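Local coordinates for protein PT26-6P (Thermococcus sp., PDB 2WB7) that is of unknown function but is encoded by a mobile extrachromosomal element of Euryarchaea and joins immunoglobulin-like domains to a helical domain, at residues 405-408 with 409-412; 422-425 with 426-429. All blocks are in the same frame, centred on the assembly; numbering follows the deposited sequence.

Contact 1 (405-408 with 409-412)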
loop_
_atom_site.group_PDB
_atom_site.type_symbol
_atom_site.label_atom_id
_atom_site.label_comp_id
_atom_site.label_asym_id
_atom_site.label_seq_id
_atom_site.Cartn_x
_atom_site.Cartn_y
_atom_site.Cartn_z
ATOM N N LYS A 405 -22.277 45.553 13.196
ATOM C CA LYS A 405 -22.456 46.710 14.042
ATOM C C LYS A 405 -21.862 47.940 13.380
ATOM O O LYS A 405 -21.898 49.022 13.947
ATOM C CB LYS A 405 -21.748 46.486 15.376
ATOM C CG LYS A 405 -22.328 45.349 16.225
ATOM C CD LYS A 405 -21.523 45.130 17.518
ATOM C CE LYS A 405 -21.214 46.454 18.246
ATOM N NZ LYS A 405 -22.415 47.226 18.742
ATOM N N LYS A 406 -21.275 47.770 12.199
ATOM C CA LYS A 406 -20.694 48.887 11.451
ATOM C C LYS A 406 -19.527 49.561 12.155
ATOM O O LYS A 406 -19.198 50.703 11.851
ATOM C CB LYS A 406 -21.754 49.948 11.201
ATOM C CG LYS A 406 -22.953 49.463 10.453
ATOM C CD LYS A 406 -22.861 49.871 8.994
ATOM C CE LYS A 406 -24.234 49.908 8.359
ATOM N NZ LYS A 406 -25.104 50.906 9.056
ATOM N N ASP A 407 -18.903 48.874 13.102
ATOM C CA ASP A 407 -17.848 49.502 13.889
ATOM C C ASP A 407 -16.495 49.455 13.186
ATOM O O ASP A 407 -15.646 48.653 13.539
ATOM C CB ASP A 407 -17.754 48.851 15.270
ATOM C CG ASP A 407 -16.913 49.667 16.243
ATOM O OD1 ASP A 407 -16.263 50.640 15.783
ATOM O OD2 ASP A 407 -16.881 49.323 17.457
ATOM N N ARG A 408 -16.291 50.340 12.215
ATOM C CA ARG A 408 -15.139 50.277 11.320
ATOM C C ARG A 408 -13.841 50.604 12.019
ATOM O O ARG A 408 -12.750 50.251 11.547
ATOM C CB ARG A 408 -15.327 51.233 10.145
ATOM C CG ARG A 408 -16.653 51.044 9.420
ATOM C CD ARG A 408 -16.811 49.610 8.935
ATOM N NE ARG A 408 -15.769 49.245 7.976
ATOM C CZ ARG A 408 -15.928 48.342 7.015
ATOM N NH1 ARG A 408 -17.090 47.711 6.878
ATOM N NH2 ARG A 408 -14.930 48.079 6.187
ATOM N N GLU A 409 -13.958 51.290 13.140
ATOM C CA GLU A 409 -12.783 51.675 13.870
ATOM C C GLU A 409 -12.249 50.475 14.651
ATOM O O GLU A 409 -11.042 50.338 14.857
ATOM C CB GLU A 409 -13.118 52.826 14.810
ATOM C CG GLU A 409 -11.949 53.282 15.650
ATOM C CD GLU A 409 -12.375 54.112 16.858
ATOM O OE1 GLU A 409 -11.550 54.936 17.322
ATOM O OE2 GLU A 409 -13.526 53.945 17.348
ATOM N N LYS A 410 -13.150 49.602 15.087
ATOM C CA LYS A 410 -12.729 48.422 15.836
ATOM C C LYS A 410 -12.259 47.335 14.873
ATOM O O LYS A 410 -11.336 46.561 15.161
ATOM C CB LYS A 410 -13.875 47.892 16.699
ATOM C CG LYS A 410 -14.071 48.607 18.019
ATOM C CD LYS A 410 -14.859 47.710 18.961
ATOM C CE LYS A 410 -15.175 48.394 20.289
ATOM N NZ LYS A 410 -16.241 49.403 20.118
ATOM N N ILE A 411 -12.926 47.268 13.732
ATOM C CA ILE A 411 -12.480 46.376 12.695
ATOM C C ILE A 411 -11.035 46.738 12.402
ATOM O O ILE A 411 -10.187 45.863 12.269
ATOM C CB ILE A 411 -13.346 46.499 11.447
ATOM C CG1 ILE A 411 -14.663 45.751 11.679
ATOM C CG2 ILE A 411 -12.623 45.931 10.260
ATOM C CD1 ILE A 411 -15.768 46.138 10.759
ATOM N N ASN A 412 -10.760 48.037 12.336
ATOM C CA ASN A 412 -9.415 48.530 12.088
ATOM C C ASN A 412 -8.434 48.167 13.190
ATOM O O ASN A 412 -7.344 47.685 12.926
ATOM C CB ASN A 412 -9.441 50.038 11.891
ATOM C CG ASN A 412 -9.876 50.435 10.493
ATOM O OD1 ASN A 412 -9.914 49.612 9.582
ATOM N ND2 ASN A 412 -10.201 51.705 10.317
#
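Asp407 and Lys410 are joined by a salt bridge in which Lys410 NZ meets Asp407 OD2 at 2.7 Å, nearly along the C-O axis of that oxygen. The aliphatic part of the lysine chain runs extended alongside the carboxylate and turns only at its last torsion (chi4 74°), which brings the ammonium group back onto the same oxygen. The other carboxylate oxygen, OD1, is turned to the backbone and accepts a weak bond from Lys410 N at 3.4 Å. Asp407 is thus the N-cap of helix 408-438, and because Lys406 just before it closes helix 393-404 in a Schellman motif, the two helix ends are joined by a very short turn. An alanine in place of Asp407 would probably leave Lys410 NZ without its carboxylate mate and the first turn of the helix without its side-chain cap. The main chain adds a straight bond from Ile411 N to Asp407 O (3.1 Å, 166°), and Asn412 N bonds Arg408 O. Farther out, bends at chi2 and chi3 of Arg408 (both near -60°) fold the chain back, and Ile411 CD1 lies over one face of the guanidinium group, 4.1 Å from Arg408 CD. The same guanidinium donates through NH2 to the carbonyl oxygens of Ala466 and Gln468, while Ile411 also packs on Leu402 and Tyr403 of the preceding helix.

Contact 2 (422-425 with 426-429)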
loop_
_atom_site.group_PDB
_atom_site.type_symbol
_atom_site.label_atom_id
_atom_site.label_comp_id
_atom_site.label_asym_id
_atom_site.label_seq_id
_atom_site.Cartn_x
_atom_site.Cartn_y
_atom_site.Cartn_z
ATOM N N LEU A 422 1.057 38.367 12.693
ATOM C CA LEU A 422 1.556 37.728 11.479
ATOM C C LEU A 422 2.964 38.203 11.128
ATOM O O LEU A 422 3.820 37.413 10.706
ATOM C CB LEU A 422 0.608 37.964 10.310
ATOM C CG LEU A 422 -0.738 37.257 10.493
ATOM C CD1 LEU A 422 -1.732 37.679 9.440
ATOM C CD2 LEU A 422 -0.570 35.749 10.513
ATOM N N GLN A 423 3.205 39.497 11.297
ATOM C CA GLN A 423 4.539 40.028 11.117
ATOM C C GLN A 423 5.506 39.247 11.996
ATOM O O GLN A 423 6.635 38.941 11.594
ATOM C CB GLN A 423 4.566 41.509 11.465
ATOM C CG GLN A 423 4.453 42.420 10.249
ATOM C CD GLN A 423 3.861 43.793 10.577
ATOM O OE1 GLN A 423 3.517 44.086 11.734
ATOM N NE2 GLN A 423 3.731 44.637 9.553
ATOM N N GLU A 424 5.055 38.906 13.196
ATOM C CA GLU A 424 5.903 38.151 14.095
ATOM C C GLU A 424 6.154 36.748 13.565
ATOM O O GLU A 424 7.286 36.293 13.538
ATOM C CB GLU A 424 5.308 38.102 15.500
ATOM C CG GLU A 424 5.948 37.056 16.397
ATOM C CD GLU A 424 7.451 37.270 16.625
ATOM O OE1 GLU A 424 8.027 36.542 17.462
ATOM O OE2 GLU A 424 8.065 38.149 15.966
ATOM N N LYS A 425 5.106 36.060 13.135
ATOM C CA LYS A 425 5.267 34.740 12.517
ATOM C C LYS A 425 6.200 34.797 11.305
ATOM O O LYS A 425 6.944 33.861 11.040
ATOM C CB LYS A 425 3.901 34.146 12.140
ATOM C CG LYS A 425 3.153 33.565 13.344
ATOM C CD LYS A 425 1.663 33.472 13.115
ATOM C CE LYS A 425 1.258 32.180 12.414
ATOM N NZ LYS A 425 1.027 31.091 13.389
ATOM N N ILE A 426 6.153 35.904 10.571
ATOM C CA ILE A 426 7.066 36.112 9.461
ATOM C C ILE A 426 8.510 36.201 9.937
ATOM O O ILE A 426 9.405 35.602 9.342
ATOM C CB ILE A 426 6.701 37.367 8.673
ATOM C CG1 ILE A 426 5.454 37.099 7.836
ATOM C CG2 ILE A 426 7.828 37.763 7.760
ATOM C CD1 ILE A 426 5.012 38.273 6.995
ATOM N N ASP A 427 8.734 36.955 11.008
ATOM C CA ASP A 427 10.071 37.063 11.584
ATOM C C ASP A 427 10.684 35.699 11.851
ATOM O O ASP A 427 11.899 35.537 11.732
ATOM C CB ASP A 427 10.065 37.872 12.888
ATOM C CG ASP A 427 9.828 39.358 12.655
ATOM O OD1 ASP A 427 9.973 39.808 11.488
ATOM O OD2 ASP A 427 9.489 40.073 13.631
ATOM N N GLU A 428 9.864 34.723 12.234
ATOM C CA GLU A 428 10.386 33.414 12.601
ATOM C C GLU A 428 10.574 32.543 11.391
ATOM O O GLU A 428 11.460 31.690 11.361
ATOM C CB GLU A 428 9.474 32.736 13.607
ATOM C CG GLU A 428 9.474 33.458 14.947
ATOM C CD GLU A 428 8.457 32.892 15.920
ATOM O OE1 GLU A 428 7.806 33.689 16.645
ATOM O OE2 GLU A 428 8.301 31.647 15.944
ATOM N N ALA A 429 9.730 32.761 10.391
ATOM C CA ALA A 429 9.896 32.097 9.120
ATOM C C ALA A 429 11.235 32.535 8.544
ATOM O O ALA A 429 11.928 31.743 7.898
ATOM C CB ALA A 429 8.757 32.454 8.174
#
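Four backbone bonds link residues 422-425 to 426-429, each from an amide to the carbonyl four residues earlier. Ile426 N gives to Leu422 O at 2.8 Å and Asp427 N to Gln423 O at 2.9 Å. Ala429 N completes the turn on Lys425 O at 3.1 Å, whereas the bond from Glu428 N to Glu424 O is longer, 3.3 Å, and the same amide also leans weakly on Lys425 O. The acidic side chains have no such match across this turn. Glu424 OE1 lies near Glu428 OE1, and Glu424 OE2 near Asp427 OD2, acceptor beside acceptor in both cases, though the exact spacing of these like-charged groups is not firm in this model. A bend in the Glu424 chain (chi2 61°) carries its carboxylate over toward these neighbours, with its plane turned 86° from that of Asp427. Lys425 points to another face, where its buried NZ is well supplied: it donates to the carbonyls of Thr387 and Tyr388 and forms salt bridges with Glu485 and Asp489. Beside it, Leu422, Ile426 and Ala429 rest on Ile459, Tyr455 and Ile452 of helix 442-465. With acidic residues on the outer side, and aliphatic ones together with the salt-bridged Lys425 on the inner side, this is the amphipathic pattern of an alpha-helix packed within a helical domain.

Overall arrangement
Contacts 1 and 2 follow one another along helix 408-438: residues 405-412 set up its start, and residues 422-429 form its middle. Their centres are 26 Å apart and their nearest atoms about 12 Å, so they do not touch and are related through the helix they share. Contact 1 is the more peripheral, 53 Å from the centre of the chain against 39 Å for contact 2, and is turned to the preceding helix 393-404 and the loop at Ala466. Contact 2 instead faces helix 442-465 and, through Lys425, helix 471-499. Together they illustrate how one long helix is capped at its N-terminal end and anchored farther along.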